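PDB 1E9R: conjugal transfer protein TRWB from Escherichia coli, which couples DNA processing to export during bacterial conjugation, probably as a ring-shaped hexameric ATPase that drives DNA through the secretion channel. Local coordinates for residues 29-37 against 43-51; 52-62 against 305-316. All coordinates share one frame; numbering follows the deposited sequence.

Contact 1 of 2, residues 29-37 against 43-51; sequences LKRMTREKA and AGVPMPRDA. With SO4 (sulfate ion), chain J.
Leu29, Lys30 and Thr33, on the last turn of helix 26-33, pack against Val45, Pro46 and Pro48 of the returning chain. Among the apolar contacts, Leu29 CG meets Val45 CG1 at 3.8 Å, the two side chains crossing at about a right angle. The extended Lys30 chain runs past Val45 CG2 and carries its CE to 3.5 Å from Gly44 O, while Thr33 CG2 lies against Pro48 CG. Among the polar contacts, Thr33 OG1 donates to a lone pair of Pro46 O at 2.8 Å, in the carbonyl plane. With chi1 at 60°, OG1 sits between the backbone N and carbonyl carbon of Thr33, also close against the Pro46 ring. A valine here would probably leave Pro46 O without this donor and bring a methyl against the proline. Farther along, Glu35 crosses Arg49 and its OE1 takes a weak bond from Arg49 N at 3.3 Å; a water bridges the same oxygen to the backbone N of Asp50. The Arg49 guanidinium passes on to Ala37, its NE 3.6 Å from Ala37 CB. Glu35 thus meets the backbone and aliphatic stem of Arg49 rather than its charge, and the helix end meets strand 45-46 through one hydroxyl bond and packing of Leu29 and Lys30 on Val45 and Pro46.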
ATOM      1  N   LEU B  29      33.470 -22.224 -19.649  1.00 37.45           N
ATOM      2  CA  LEU B  29      32.070 -22.624 -19.521  1.00 37.98           C
ATOM      3  C   LEU B  29      31.673 -23.499 -20.713  1.00 38.49           C
ATOM      4  O   LEU B  29      31.023 -24.538 -20.550  1.00 36.09           O
ATOM      5  CB  LEU B  29      31.157 -21.392 -19.454  1.00 37.10           C
ATOM      6  CG  LEU B  29      29.640 -21.616 -19.384  1.00 36.85           C
ATOM      7  CD1 LEU B  29      29.294 -22.468 -18.179  1.00 35.37           C
ATOM      8  CD2 LEU B  29      28.933 -20.262 -19.317  1.00 37.17           C
ATOM      9  N   LYS B  30      32.074 -23.070 -21.910  1.00 41.38           N
ATOM     10  CA  LYS B  30      31.775 -23.809 -23.140  1.00 46.21           C
ATOM     11  C   LYS B  30      32.336 -25.218 -22.969  1.00 46.63           C
ATOM     12  O   LYS B  30      31.737 -26.210 -23.386  1.00 46.82           O
ATOM     13  CB  LYS B  30      32.416 -23.100 -24.357  1.00 48.47           C
ATOM     14  CG  LYS B  30      31.931 -21.650 -24.522  1.00 53.01           C
ATOM     15  CD  LYS B  30      32.550 -20.865 -25.682  1.00 55.59           C
ATOM     16  CE  LYS B  30      32.008 -19.430 -25.661  1.00 56.90           C
ATOM     17  NZ  LYS B  30      32.638 -18.498 -26.629  1.00 58.81           N
ATOM     18  N   ARG B  31      33.489 -25.288 -22.320  1.00 46.19           N
ATOM     19  CA  ARG B  31      34.165 -26.548 -22.066  1.00 47.76           C
ATOM     20  C   ARG B  31      33.307 -27.417 -21.155  1.00 48.65           C
ATOM     21  O   ARG B  31      33.126 -28.608 -21.396  1.00 48.05           O
ATOM     22  CB  ARG B  31      35.513 -26.260 -21.397  1.00 48.24           C
ATOM     23  CG  ARG B  31      36.548 -27.371 -21.475  1.00 47.10           C
ATOM     24  CD  ARG B  31      37.810 -26.978 -20.727  1.00 46.12           C
ATOM     25  NE  ARG B  31      38.353 -25.720 -21.208  1.00 47.14           N
ATOM     26  CZ  ARG B  31      38.881 -24.799 -20.417  1.00 45.63           C
ATOM     27  NH1 ARG B  31      38.926 -25.012 -19.115  1.00 41.77           N
ATOM     28  NH2 ARG B  31      39.359 -23.671 -20.929  1.00 47.11           N
ATOM     29  N   MET B  32      32.773 -26.799 -20.105  1.00 48.22           N
ATOM     30  CA  MET B  32      31.943 -27.496 -19.122  1.00 47.94           C
ATOM     31  C   MET B  32      30.520 -27.870 -19.556  1.00 48.37           C
ATOM     32  O   MET B  32      29.985 -28.877 -19.099  1.00 45.08           O
ATOM     33  CB  MET B  32      31.856 -26.670 -17.839  1.00 49.45           C
ATOM     34  CG  MET B  32      33.194 -26.360 -17.191  1.00 49.17           C
ATOM     35  SD  MET B  32      32.990 -25.308 -15.731  1.00 49.90           S
ATOM     36  CE  MET B  32      32.220 -26.440 -14.616  1.00 48.26           C
ATOM     37  N   THR B  33      29.895 -27.062 -20.410  1.00 47.79           N
ATOM     38  CA  THR B  33      28.538 -27.371 -20.848  1.00 48.19           C
ATOM     39  C   THR B  33      28.537 -28.192 -22.121  1.00 50.02           C
ATOM     40  O   THR B  33      27.508 -28.757 -22.490  1.00 50.33           O
ATOM     41  CB  THR B  33      27.716 -26.101 -21.098  1.00 45.61           C
ATOM     42  OG1 THR B  33      28.338 -25.312 -22.114  1.00 43.04           O
ATOM     43  CG2 THR B  33      27.637 -25.287 -19.849  1.00 43.26           C
ATOM     44  N   ARG B  34      29.689 -28.248 -22.792  1.00 53.18           N
ATOM     45  CA  ARG B  34      29.827 -29.005 -24.036  1.00 55.37           C
ATOM     46  C   ARG B  34      29.362 -30.433 -23.807  1.00 54.83           C
ATOM     47  O   ARG B  34      29.748 -31.092 -22.841  1.00 54.95           O
ATOM     48  CB  ARG B  34      31.276 -28.992 -24.518  1.00 58.80           C
ATOM     49  CG  ARG B  34      31.495 -29.673 -25.854  1.00 62.31           C
ATOM     50  CD  ARG B  34      32.694 -29.056 -26.561  1.00 67.87           C
ATOM     51  NE  ARG B  34      33.087 -29.800 -27.754  1.00 71.96           N
ATOM     52  CZ  ARG B  34      33.508 -31.064 -27.745  1.00 74.16           C
ATOM     53  NH1 ARG B  34      33.591 -31.735 -26.599  1.00 75.04           N
ATOM     54  NH2 ARG B  34      33.854 -31.657 -28.881  1.00 74.77           N
ATOM     55  N   GLU B  35      28.529 -30.913 -24.709  1.00 54.68           N
ATOM     56  CA  GLU B  35      27.980 -32.234 -24.560  1.00 54.77           C
ATOM     57  C   GLU B  35      28.078 -33.026 -25.851  1.00 54.71           C
ATOM     58  O   GLU B  35      28.298 -32.471 -26.935  1.00 53.18           O
ATOM     59  CB  GLU B  35      26.536 -32.083 -24.105  1.00 56.06           C
ATOM     60  CG  GLU B  35      25.757 -33.349 -23.905  1.00 58.34           C
ATOM     61  CD  GLU B  35      24.411 -33.064 -23.257  1.00 60.43           C
ATOM     62  OE1 GLU B  35      24.201 -31.905 -22.817  1.00 58.10           O
ATOM     63  OE2 GLU B  35      23.572 -33.994 -23.180  1.00 60.78           O
ATOM     64  N   LYS B  36      27.916 -34.335 -25.716  1.00 54.86           N
ATOM     65  CA  LYS B  36      27.999 -35.256 -26.838  1.00 57.13           C
ATOM     66  C   LYS B  36      26.949 -34.941 -27.901  1.00 56.41           C
ATOM     67  O   LYS B  36      27.285 -34.650 -29.054  1.00 56.24           O
ATOM     68  CB  LYS B  36      27.834 -36.694 -26.325  1.00 58.24           C
ATOM     69  CG  LYS B  36      27.696 -36.817 -24.786  1.00 60.71           C
ATOM     70  CD  LYS B  36      28.957 -36.347 -24.040  1.00 61.63           C
ATOM     71  CE  LYS B  36      28.834 -36.520 -22.532  1.00 60.24           C
ATOM     72  NZ  LYS B  36      27.632 -35.833 -22.025  1.00 59.49           N
ATOM     73  N   ALA B  37      25.680 -34.984 -27.503  1.00 55.50           N
ATOM     74  CA  ALA B  37      24.569 -34.716 -28.412  1.00 54.75           C
ATOM     75  C   ALA B  37      24.682 -33.360 -29.102  1.00 53.86           C
ATOM     76  O   ALA B  37      25.516 -32.524 -28.729  1.00 53.81           O
ATOM     77  CB  ALA B  37      23.253 -34.801 -27.655  1.00 55.00           C
ATOM     78  N   ALA B  43      24.849 -17.280 -26.875  1.00 36.02           N
ATOM     79  CA  ALA B  43      26.013 -16.394 -26.941  1.00 38.91           C
ATOM     80  C   ALA B  43      27.300 -17.182 -27.205  1.00 40.63           C
ATOM     81  O   ALA B  43      28.366 -16.844 -26.690  1.00 43.03           O
ATOM     82  CB  ALA B  43      26.147 -15.608 -25.641  1.00 39.30           C
ATOM     83  N   GLY B  44      27.196 -18.239 -28.004  1.00 40.45           N
ATOM     84  CA  GLY B  44      28.359 -19.040 -28.320  1.00 40.71           C
ATOM     85  C   GLY B  44      28.601 -20.165 -27.335  1.00 43.49           C
ATOM     86  O   GLY B  44      29.491 -20.996 -27.539  1.00 43.51           O
ATOM     87  N   VAL B  45      27.817 -20.201 -26.262  1.00 43.78           N
ATOM     88  CA  VAL B  45      27.983 -21.251 -25.265  1.00 41.37           C
ATOM     89  C   VAL B  45      26.938 -22.330 -25.468  1.00 42.17           C
ATOM     90  O   VAL B  45      25.747 -22.038 -25.524  1.00 43.69           O
ATOM     91  CB  VAL B  45      27.844 -20.715 -23.829  1.00 40.56           C
ATOM     92  CG1 VAL B  45      28.202 -21.813 -22.844  1.00 41.66           C
ATOM     93  CG2 VAL B  45      28.729 -19.495 -23.624  1.00 40.99           C
ATOM     94  N   PRO B  46      27.373 -23.596 -25.595  1.00 41.09           N
ATOM     95  CA  PRO B  46      26.416 -24.688 -25.791  1.00 40.15           C
ATOM     96  C   PRO B  46      25.512 -24.840 -24.575  1.00 40.54           C
ATOM     97  O   PRO B  46      25.965 -24.859 -23.428  1.00 38.78           O
ATOM     98  CB  PRO B  46      27.311 -25.905 -26.031  1.00 39.50           C
ATOM     99  CG  PRO B  46      28.537 -25.579 -25.276  1.00 41.70           C
ATOM    100  CD  PRO B  46      28.752 -24.110 -25.584  1.00 42.03           C
ATOM    101  N   MET B  47      24.220 -24.943 -24.844  1.00 40.06           N
ATOM    102  CA  MET B  47      23.238 -25.061 -23.796  1.00 39.77           C
ATOM    103  C   MET B  47      23.052 -26.500 -23.331  1.00 39.18           C
ATOM    104  O   MET B  47      22.832 -27.401 -24.136  1.00 40.47           O
ATOM    105  CB  MET B  47      21.918 -24.472 -24.296  1.00 40.41           C
ATOM    106  CG  MET B  47      20.731 -24.698 -23.386  1.00 39.54           C
ATOM    107  SD  MET B  47      19.387 -23.578 -23.798  1.00 39.93           S
ATOM    108  CE  MET B  47      18.631 -23.393 -22.175  1.00 39.84           C
ATOM    109  N   PRO B  48      23.171 -26.735 -22.016  1.00 38.10           N
ATOM    110  CA  PRO B  48      22.995 -28.084 -21.488  1.00 37.63           C
ATOM    111  C   PRO B  48      21.650 -28.584 -21.968  1.00 39.57           C
ATOM    112  O   PRO B  48      20.636 -27.910 -21.805  1.00 40.54           O
ATOM    113  CB  PRO B  48      23.014 -27.867 -19.986  1.00 37.10           C
ATOM    114  CG  PRO B  48      23.973 -26.740 -19.842  1.00 38.71           C
ATOM    115  CD  PRO B  48      23.585 -25.804 -20.955  1.00 37.63           C
ATOM    116  N   ARG B  49      21.648 -29.756 -22.580  1.00 41.12           N
ATOM    117  CA  ARG B  49      20.425 -30.349 -23.098  1.00 42.30           C
ATOM    118  C   ARG B  49      19.301 -30.400 -22.071  1.00 41.29           C
ATOM    119  O   ARG B  49      18.151 -30.125 -22.396  1.00 40.15           O
ATOM    120  CB  ARG B  49      20.710 -31.765 -23.600  1.00 45.22           C
ATOM    121  CG  ARG B  49      21.228 -31.850 -25.017  1.00 50.71           C
ATOM    122  CD  ARG B  49      20.072 -32.028 -25.952  1.00 56.05           C
ATOM    123  NE  ARG B  49      20.521 -32.544 -27.232  1.00 61.78           N
ATOM    124  CZ  ARG B  49      19.705 -33.049 -28.147  1.00 62.54           C
ATOM    125  NH1 ARG B  49      18.402 -33.103 -27.897  1.00 62.37           N
ATOM    126  NH2 ARG B  49      20.190 -33.493 -29.304  1.00 63.43           N
ATOM    127  N   ASP B  50      19.640 -30.761 -20.838  1.00 40.15           N
ATOM    128  CA  ASP B  50      18.656 -30.876 -19.768  1.00 40.63           C
ATOM    129  C   ASP B  50      18.106 -29.518 -19.337  1.00 39.04           C
ATOM    130  O   ASP B  50      17.113 -29.439 -18.610  1.00 37.61           O
ATOM    131  CB  ASP B  50      19.272 -31.599 -18.557  1.00 43.85           C
ATOM    132  CG  ASP B  50      20.443 -30.827 -17.934  1.00 48.52           C
ATOM    133  OD1 ASP B  50      20.238 -29.690 -17.448  1.00 50.94           O
ATOM    134  OD2 ASP B  50      21.579 -31.355 -17.924  1.00 55.31           O
ATOM    135  N   ALA B  51      18.755 -28.452 -19.794  1.00 35.50           N
ATOM    136  CA  ALA B  51      18.340 -27.105 -19.456  1.00 35.31           C
ATOM    137  C   ALA B  51      17.300 -26.595 -20.447  1.00 36.10           C
ATOM    138  O   ALA B  51      16.461 -25.757 -20.109  1.00 36.41           O
ATOM    139  CB  ALA B  51      19.543 -26.192 -19.448  1.00 33.14           C
TER
HETATM  140  S   SO4 J 602      40.587 -21.207 -19.412  0.85 57.92           S
HETATM  141  O1  SO4 J 602      40.066 -21.157 -20.798  0.85 56.40           O
HETATM  142  O2  SO4 J 602      39.982 -22.332 -18.676  0.85 58.11           O
HETATM  143  O3  SO4 J 602      42.055 -21.369 -19.448  0.85 58.29           O
HETATM  144  O4  SO4 J 602      40.264 -19.957 -18.699  0.85 57.87           O
HETATM  145  O   HOH W   1      22.337 -31.952 -20.266  1.00 40.63           O

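Contact 2 of 2, residues 52-62 against 305-316; sequences EPRHLLVNGAT and RKAGLRVVAGLQ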
ATOM      1  N   GLU B  52      17.348 -27.112 -21.670  1.00 35.08           N
ATOM      2  CA  GLU B  52      16.423 -26.691 -22.713  1.00 35.45           C
ATOM      3  C   GLU B  52      14.947 -26.620 -22.320  1.00 34.95           C
ATOM      4  O   GLU B  52      14.306 -25.588 -22.503  1.00 32.57           O
ATOM      5  CB  GLU B  52      16.577 -27.593 -23.931  1.00 35.41           C
ATOM      6  CG  GLU B  52      17.828 -27.332 -24.709  1.00 36.07           C
ATOM      7  CD  GLU B  52      17.983 -28.305 -25.837  1.00 35.59           C
ATOM      8  OE1 GLU B  52      16.958 -28.853 -26.288  1.00 36.27           O
ATOM      9  OE2 GLU B  52      19.129 -28.518 -26.270  1.00 38.55           O
ATOM     10  N   PRO B  53      14.385 -27.717 -21.789  1.00 33.81           N
ATOM     11  CA  PRO B  53      12.975 -27.699 -21.400  1.00 33.88           C
ATOM     12  C   PRO B  53      12.681 -27.024 -20.057  1.00 34.07           C
ATOM     13  O   PRO B  53      11.544 -27.065 -19.578  1.00 34.26           O
ATOM     14  CB  PRO B  53      12.602 -29.175 -21.427  1.00 33.54           C
ATOM     15  CG  PRO B  53      13.852 -29.825 -20.971  1.00 33.14           C
ATOM     16  CD  PRO B  53      14.929 -29.084 -21.714  1.00 32.68           C
ATOM     17  N   ARG B  54      13.700 -26.407 -19.455  1.00 33.26           N
ATOM     18  CA  ARG B  54      13.525 -25.689 -18.193  1.00 32.99           C
ATOM     19  C   ARG B  54      13.519 -24.177 -18.469  1.00 31.56           C
ATOM     20  O   ARG B  54      13.499 -23.352 -17.560  1.00 32.24           O
ATOM     21  CB  ARG B  54      14.604 -26.089 -17.171  1.00 34.43           C
ATOM     22  CG  ARG B  54      14.330 -27.460 -16.532  1.00 39.95           C
ATOM     23  CD  ARG B  54      15.282 -27.807 -15.361  1.00 47.62           C
ATOM     24  NE  ARG B  54      16.692 -27.948 -15.759  1.00 51.44           N
ATOM     25  CZ  ARG B  54      17.690 -28.251 -14.923  1.00 54.83           C
ATOM     26  NH1 ARG B  54      17.446 -28.448 -13.633  1.00 54.35           N
ATOM     27  NH2 ARG B  54      18.940 -28.359 -15.376  1.00 53.85           N
ATOM     28  N   HIS B  55      13.546 -23.842 -19.755  1.00 30.08           N
ATOM     29  CA  HIS B  55      13.442 -22.471 -20.242  1.00 27.87           C
ATOM     30  C   HIS B  55      14.550 -21.472 -19.960  1.00 28.00           C
ATOM     31  O   HIS B  55      15.348 -21.639 -19.038  1.00 28.53           O
ATOM     32  CB  HIS B  55      12.087 -21.918 -19.792  1.00 27.24           C
ATOM     33  CG  HIS B  55      10.992 -22.935 -19.867  1.00 24.56           C
ATOM     34  ND1 HIS B  55      10.675 -23.596 -21.035  1.00 25.11           N
ATOM     35  CD2 HIS B  55      10.226 -23.493 -18.900  1.00 24.10           C
ATOM     36  CE1 HIS B  55       9.766 -24.522 -20.781  1.00 25.72           C
ATOM     37  NE2 HIS B  55       9.477 -24.481 -19.493  1.00 23.67           N
ATOM     38  N   LEU B  56      14.563 -20.421 -20.778  1.00 25.43           N
ATOM     39  CA  LEU B  56      15.562 -19.371 -20.716  1.00 27.03           C
ATOM     40  C   LEU B  56      14.966 -17.974 -20.765  1.00 27.04           C
ATOM     41  O   LEU B  56      14.184 -17.644 -21.668  1.00 26.24           O
ATOM     42  CB  LEU B  56      16.526 -19.518 -21.894  1.00 25.69           C
ATOM     43  CG  LEU B  56      17.673 -18.507 -21.962  1.00 26.51           C
ATOM     44  CD1 LEU B  56      18.685 -18.831 -20.873  1.00 29.53           C
ATOM     45  CD2 LEU B  56      18.348 -18.563 -23.324  1.00 28.61           C
ATOM     46  N   LEU B  57      15.362 -17.147 -19.802  1.00 28.43           N
ATOM     47  CA  LEU B  57      14.899 -15.770 -19.729  1.00 27.32           C
ATOM     48  C   LEU B  57      16.056 -14.854 -20.121  1.00 26.29           C
ATOM     49  O   LEU B  57      17.098 -14.875 -19.491  1.00 28.84           O
ATOM     50  CB  LEU B  57      14.419 -15.460 -18.309  1.00 26.18           C
ATOM     51  CG  LEU B  57      13.783 -14.087 -18.093  1.00 27.27           C
ATOM     52  CD1 LEU B  57      12.600 -13.907 -19.032  1.00 24.23           C
ATOM     53  CD2 LEU B  57      13.320 -13.965 -16.662  1.00 25.01           C
ATOM     54  N   VAL B  58      15.882 -14.069 -21.180  1.00 28.41           N
ATOM     55  CA  VAL B  58      16.929 -13.154 -21.641  1.00 28.72           C
ATOM     56  C   VAL B  58      16.580 -11.734 -21.220  1.00 31.18           C
ATOM     57  O   VAL B  58      15.772 -11.068 -21.858  1.00 30.89           O
ATOM     58  CB  VAL B  58      17.076 -13.197 -23.171  1.00 29.97           C
ATOM     59  CG1 VAL B  58      18.193 -12.288 -23.604  1.00 24.77           C
ATOM     60  CG2 VAL B  58      17.347 -14.613 -23.617  1.00 26.41           C
ATOM     61  N   ASN B  59      17.219 -11.274 -20.151  1.00 34.90           N
ATOM     62  CA  ASN B  59      16.952  -9.959 -19.571  1.00 36.01           C
ATOM     63  C   ASN B  59      17.973  -8.880 -19.971  1.00 35.97           C
ATOM     64  O   ASN B  59      19.180  -9.053 -19.803  1.00 38.77           O
ATOM     65  CB  ASN B  59      16.903 -10.123 -18.041  1.00 37.67           C
ATOM     66  CG  ASN B  59      16.271  -8.942 -17.329  1.00 39.34           C
ATOM     67  OD1 ASN B  59      16.465  -8.777 -16.133  1.00 43.35           O
ATOM     68  ND2 ASN B  59      15.504  -8.128 -18.046  1.00 40.05           N
ATOM     69  N   GLY B  60      17.482  -7.762 -20.499  1.00 35.78           N
ATOM     70  CA  GLY B  60      18.371  -6.690 -20.904  1.00 35.46           C
ATOM     71  C   GLY B  60      17.634  -5.487 -21.460  1.00 37.29           C
ATOM     72  O   GLY B  60      16.585  -5.631 -22.086  1.00 36.01           O
ATOM     73  N   ALA B  61      18.190  -4.299 -21.234  1.00 40.10           N
ATOM     74  CA  ALA B  61      17.595  -3.055 -21.716  1.00 43.34           C
ATOM     75  C   ALA B  61      17.595  -3.012 -23.246  1.00 44.31           C
ATOM     76  O   ALA B  61      18.140  -3.903 -23.895  1.00 45.00           O
ATOM     77  CB  ALA B  61      18.366  -1.863 -21.156  1.00 41.85           C
ATOM     78  N   THR B  62      16.985  -1.976 -23.820  1.00 44.62           N
ATOM     79  CA  THR B  62      16.918  -1.844 -25.278  1.00 45.99           C
ATOM     80  C   THR B  62      18.304  -1.751 -25.887  1.00 43.91           C
ATOM     81  O   THR B  62      19.184  -1.099 -25.333  1.00 44.69           O
ATOM     82  CB  THR B  62      16.175  -0.561 -25.731  1.00 46.49           C
ATOM     83  OG1 THR B  62      14.958  -0.416 -24.999  1.00 50.34           O
ATOM     84  CG2 THR B  62      15.847  -0.639 -27.217  1.00 45.19           C
ATOM     85  N   ARG B 305       7.141 -30.104 -20.058  1.00 50.51           N
ATOM     86  CA  ARG B 305       8.349 -30.892 -20.333  1.00 53.19           C
ATOM     87  C   ARG B 305       8.037 -32.194 -21.070  1.00 53.69           C
ATOM     88  O   ARG B 305       8.821 -32.638 -21.915  1.00 53.64           O
ATOM     89  CB  ARG B 305       9.098 -31.210 -19.034  1.00 54.25           C
ATOM     90  CG  ARG B 305      10.080 -32.372 -19.166  1.00 57.50           C
ATOM     91  CD  ARG B 305      10.685 -32.756 -17.831  1.00 60.30           C
ATOM     92  NE  ARG B 305      11.862 -31.948 -17.536  1.00 63.73           N
ATOM     93  CZ  ARG B 305      12.998 -32.007 -18.231  1.00 66.44           C
ATOM     94  NH1 ARG B 305      13.102 -32.852 -19.255  1.00 67.46           N
ATOM     95  NH2 ARG B 305      14.032 -31.233 -17.901  1.00 66.11           N
ATOM     96  N   LYS B 306       6.901 -32.802 -20.741  1.00 53.63           N
ATOM     97  CA  LYS B 306       6.496 -34.044 -21.382  1.00 53.24           C
ATOM     98  C   LYS B 306       6.196 -33.791 -22.855  1.00 51.95           C
ATOM     99  O   LYS B 306       6.332 -34.683 -23.692  1.00 53.44           O
ATOM    100  CB  LYS B 306       5.259 -34.613 -20.686  1.00 56.59           C
ATOM    101  CG  LYS B 306       5.474 -35.953 -19.979  1.00 61.51           C
ATOM    102  CD  LYS B 306       6.619 -35.907 -18.962  1.00 63.95           C
ATOM    103  CE  LYS B 306       6.576 -37.112 -18.022  1.00 65.61           C
ATOM    104  NZ  LYS B 306       6.529 -38.421 -18.741  1.00 67.84           N
ATOM    105  N   ALA B 307       5.787 -32.568 -23.173  1.00 49.12           N
ATOM    106  CA  ALA B 307       5.479 -32.216 -24.552  1.00 45.90           C
ATOM    107  C   ALA B 307       6.736 -31.756 -25.270  1.00 44.31           C
ATOM    108  O   ALA B 307       6.738 -31.631 -26.487  1.00 45.02           O
ATOM    109  CB  ALA B 307       4.429 -31.121 -24.603  1.00 47.12           C
ATOM    110  N   GLY B 308       7.804 -31.505 -24.517  1.00 42.05           N
ATOM    111  CA  GLY B 308       9.053 -31.080 -25.124  1.00 38.21           C
ATOM    112  C   GLY B 308       9.075 -29.601 -25.426  1.00 38.18           C
ATOM    113  O   GLY B 308       9.730 -29.165 -26.368  1.00 36.96           O
ATOM    114  N   LEU B 309       8.359 -28.833 -24.611  1.00 36.40           N
ATOM    115  CA  LEU B 309       8.272 -27.384 -24.776  1.00 34.96           C
ATOM    116  C   LEU B 309       9.500 -26.705 -24.201  1.00 34.88           C
ATOM    117  O   LEU B 309       9.887 -26.954 -23.051  1.00 35.30           O
ATOM    118  CB  LEU B 309       7.024 -26.846 -24.073  1.00 35.99           C
ATOM    119  CG  LEU B 309       6.396 -25.504 -24.478  1.00 37.99           C
ATOM    120  CD1 LEU B 309       6.358 -24.590 -23.261  1.00 39.31           C
ATOM    121  CD2 LEU B 309       7.152 -24.869 -25.637  1.00 37.55           C
ATOM    122  N   ARG B 310      10.102 -25.849 -25.023  1.00 31.62           N
ATOM    123  CA  ARG B 310      11.293 -25.099 -24.661  1.00 31.53           C
ATOM    124  C   ARG B 310      10.986 -23.649 -24.968  1.00 31.63           C
ATOM    125  O   ARG B 310      10.848 -23.278 -26.134  1.00 31.79           O
ATOM    126  CB  ARG B 310      12.484 -25.559 -25.500  1.00 32.00           C
ATOM    127  CG  ARG B 310      12.833 -27.019 -25.300  1.00 33.27           C
ATOM    128  CD  ARG B 310      13.486 -27.595 -26.543  1.00 36.41           C
ATOM    129  NE  ARG B 310      14.324 -28.754 -26.242  1.00 35.62           N
ATOM    130  CZ  ARG B 310      13.877 -29.915 -25.775  1.00 37.19           C
ATOM    131  NH1 ARG B 310      12.578 -30.099 -25.554  1.00 37.21           N
ATOM    132  NH2 ARG B 310      14.742 -30.898 -25.538  1.00 38.00           N
ATOM    133  N   VAL B 311      10.879 -22.830 -23.923  1.00 28.28           N
ATOM    134  CA  VAL B 311      10.573 -21.413 -24.107  1.00 27.93           C
ATOM    135  C   VAL B 311      11.769 -20.490 -23.892  1.00 27.59           C
ATOM    136  O   VAL B 311      12.549 -20.667 -22.956  1.00 29.35           O
ATOM    137  CB  VAL B 311       9.432 -20.959 -23.158  1.00 27.75           C
ATOM    138  CG1 VAL B 311       9.054 -19.499 -23.443  1.00 21.79           C
ATOM    139  CG2 VAL B 311       8.229 -21.888 -23.321  1.00 23.16           C
ATOM    140  N   VAL B 312      11.910 -19.512 -24.779  1.00 25.75           N
ATOM    141  CA  VAL B 312      12.980 -18.526 -24.689  1.00 26.72           C
ATOM    142  C   VAL B 312      12.254 -17.203 -24.787  1.00 28.62           C
ATOM    143  O   VAL B 312      11.604 -16.919 -25.792  1.00 29.28           O
ATOM    144  CB  VAL B 312      13.978 -18.648 -25.856  1.00 29.29           C
ATOM    145  CG1 VAL B 312      15.047 -17.577 -25.739  1.00 23.75           C
ATOM    146  CG2 VAL B 312      14.611 -20.033 -25.856  1.00 28.77           C
ATOM    147  N   ALA B 313      12.348 -16.402 -23.734  1.00 27.58           N
ATOM    148  CA  ALA B 313      11.651 -15.125 -23.713  1.00 26.98           C
ATOM    149  C   ALA B 313      12.567 -13.964 -23.401  1.00 28.41           C
ATOM    150  O   ALA B 313      13.413 -14.046 -22.517  1.00 30.51           O
ATOM    151  CB  ALA B 313      10.502 -15.173 -22.691  1.00 23.65           C
ATOM    152  N   GLY B 314      12.403 -12.883 -24.148  1.00 27.68           N
ATOM    153  CA  GLY B 314      13.199 -11.696 -23.909  1.00 27.88           C
ATOM    154  C   GLY B 314      12.406 -10.838 -22.942  1.00 29.85           C
ATOM    155  O   GLY B 314      11.171 -10.911 -22.925  1.00 28.37           O
ATOM    156  N   LEU B 315      13.097 -10.033 -22.136  1.00 29.94           N
ATOM    157  CA  LEU B 315      12.436  -9.162 -21.164  1.00 31.60           C
ATOM    158  C   LEU B 315      13.265  -7.909 -20.995  1.00 32.21           C
ATOM    159  O   LEU B 315      14.329  -7.970 -20.395  1.00 31.29           O
ATOM    160  CB  LEU B 315      12.318  -9.861 -19.806  1.00 29.65           C
ATOM    161  CG  LEU B 315      11.612  -9.070 -18.697  1.00 30.53           C
ATOM    162  CD1 LEU B 315      10.149  -8.891 -19.076  1.00 29.23           C
ATOM    163  CD2 LEU B 315      11.731  -9.798 -17.361  1.00 27.11           C
ATOM    164  N   GLN B 316      12.790  -6.777 -21.512  1.00 34.76           N
ATOM    165  CA  GLN B 316      13.557  -5.548 -21.382  1.00 36.63           C
ATOM    166  C   GLN B 316      13.341  -4.845 -20.043  1.00 35.41           C
ATOM    167  O   GLN B 316      14.259  -4.214 -19.523  1.00 35.14           O
ATOM    168  CB  GLN B 316      13.244  -4.577 -22.519  1.00 38.38           C
ATOM    169  CG  GLN B 316      11.961  -3.810 -22.333  1.00 46.46           C
ATOM    170  CD  GLN B 316      11.906  -2.549 -23.180  1.00 49.66           C
ATOM    171  OE1 GLN B 316      12.170  -2.591 -24.388  1.00 50.34           O
ATOM    172  NE2 GLN B 316      11.555  -1.420 -22.553  1.00 48.54           N
TER
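Leu56 and Val58 share one face of the sheet with Val312: Leu56 CD2 lies 4.2 Å from Val312 CG1, and Val58 CG2 approaches the same methyl. Leu70 and Leu73 of helix 66-79 cover this side. On the other face Leu57 sends CD1 to 4.1 Å from Leu315 CB. Between these layers strands 56-59 and 309-315 run parallel, linked by backbone bonds from Leu56 N-Val311 O to Leu315 N-Val58 O. They are neighbouring central strands of the P-loop NTPase core, and strand 56-59 leads into the probable Walker A loop beginning at Gly60. At that end Leu315 O is gripped from opposite faces of its carbonyl plane, by Asn59 ND2 at 2.6 Å and Gly60 N at 3.2 Å. At the other end His55 ND1 continues the ladder with its ring, accepting from Val311 N at 3.0 Å. Beyond it a salt bridge joins Glu52 OE1, on its anti lone pair, to Arg310 NE at 2.6 Å, in the guanidinium plane, with a weak second bond from NH2, while Pro53 covers one face of that guanidinium. Glu52 OE2 turns to Arg80, and farther out Pro53 CG lies 3.4 Å from Arg305 NH2, over a face of the Arg305 guanidinium.

How the contacts relate
The two contacts follow in series along the chain, with strand 45-46 of contact 1 leading through residues 47-55, with a 3-10 turn at 52-54, to strand 56-59 of contact 2. Their centres lie about 16 Å apart, and they touch where Asp50 meets Arg305 and Met47 meets Glu52. The centre of contact 2 lies about 7 Å from the centre of the chain, inside the ten-stranded mixed sheet, that of contact 1 about 23 Å, near strand 415-419 of that sheet. Asp50 also forms a salt bridge with Arg54, which joins the two regions. The chain therefore passes from a peripheral helix and hairpin into the core strand that precedes the probable nucleotide-binding loop.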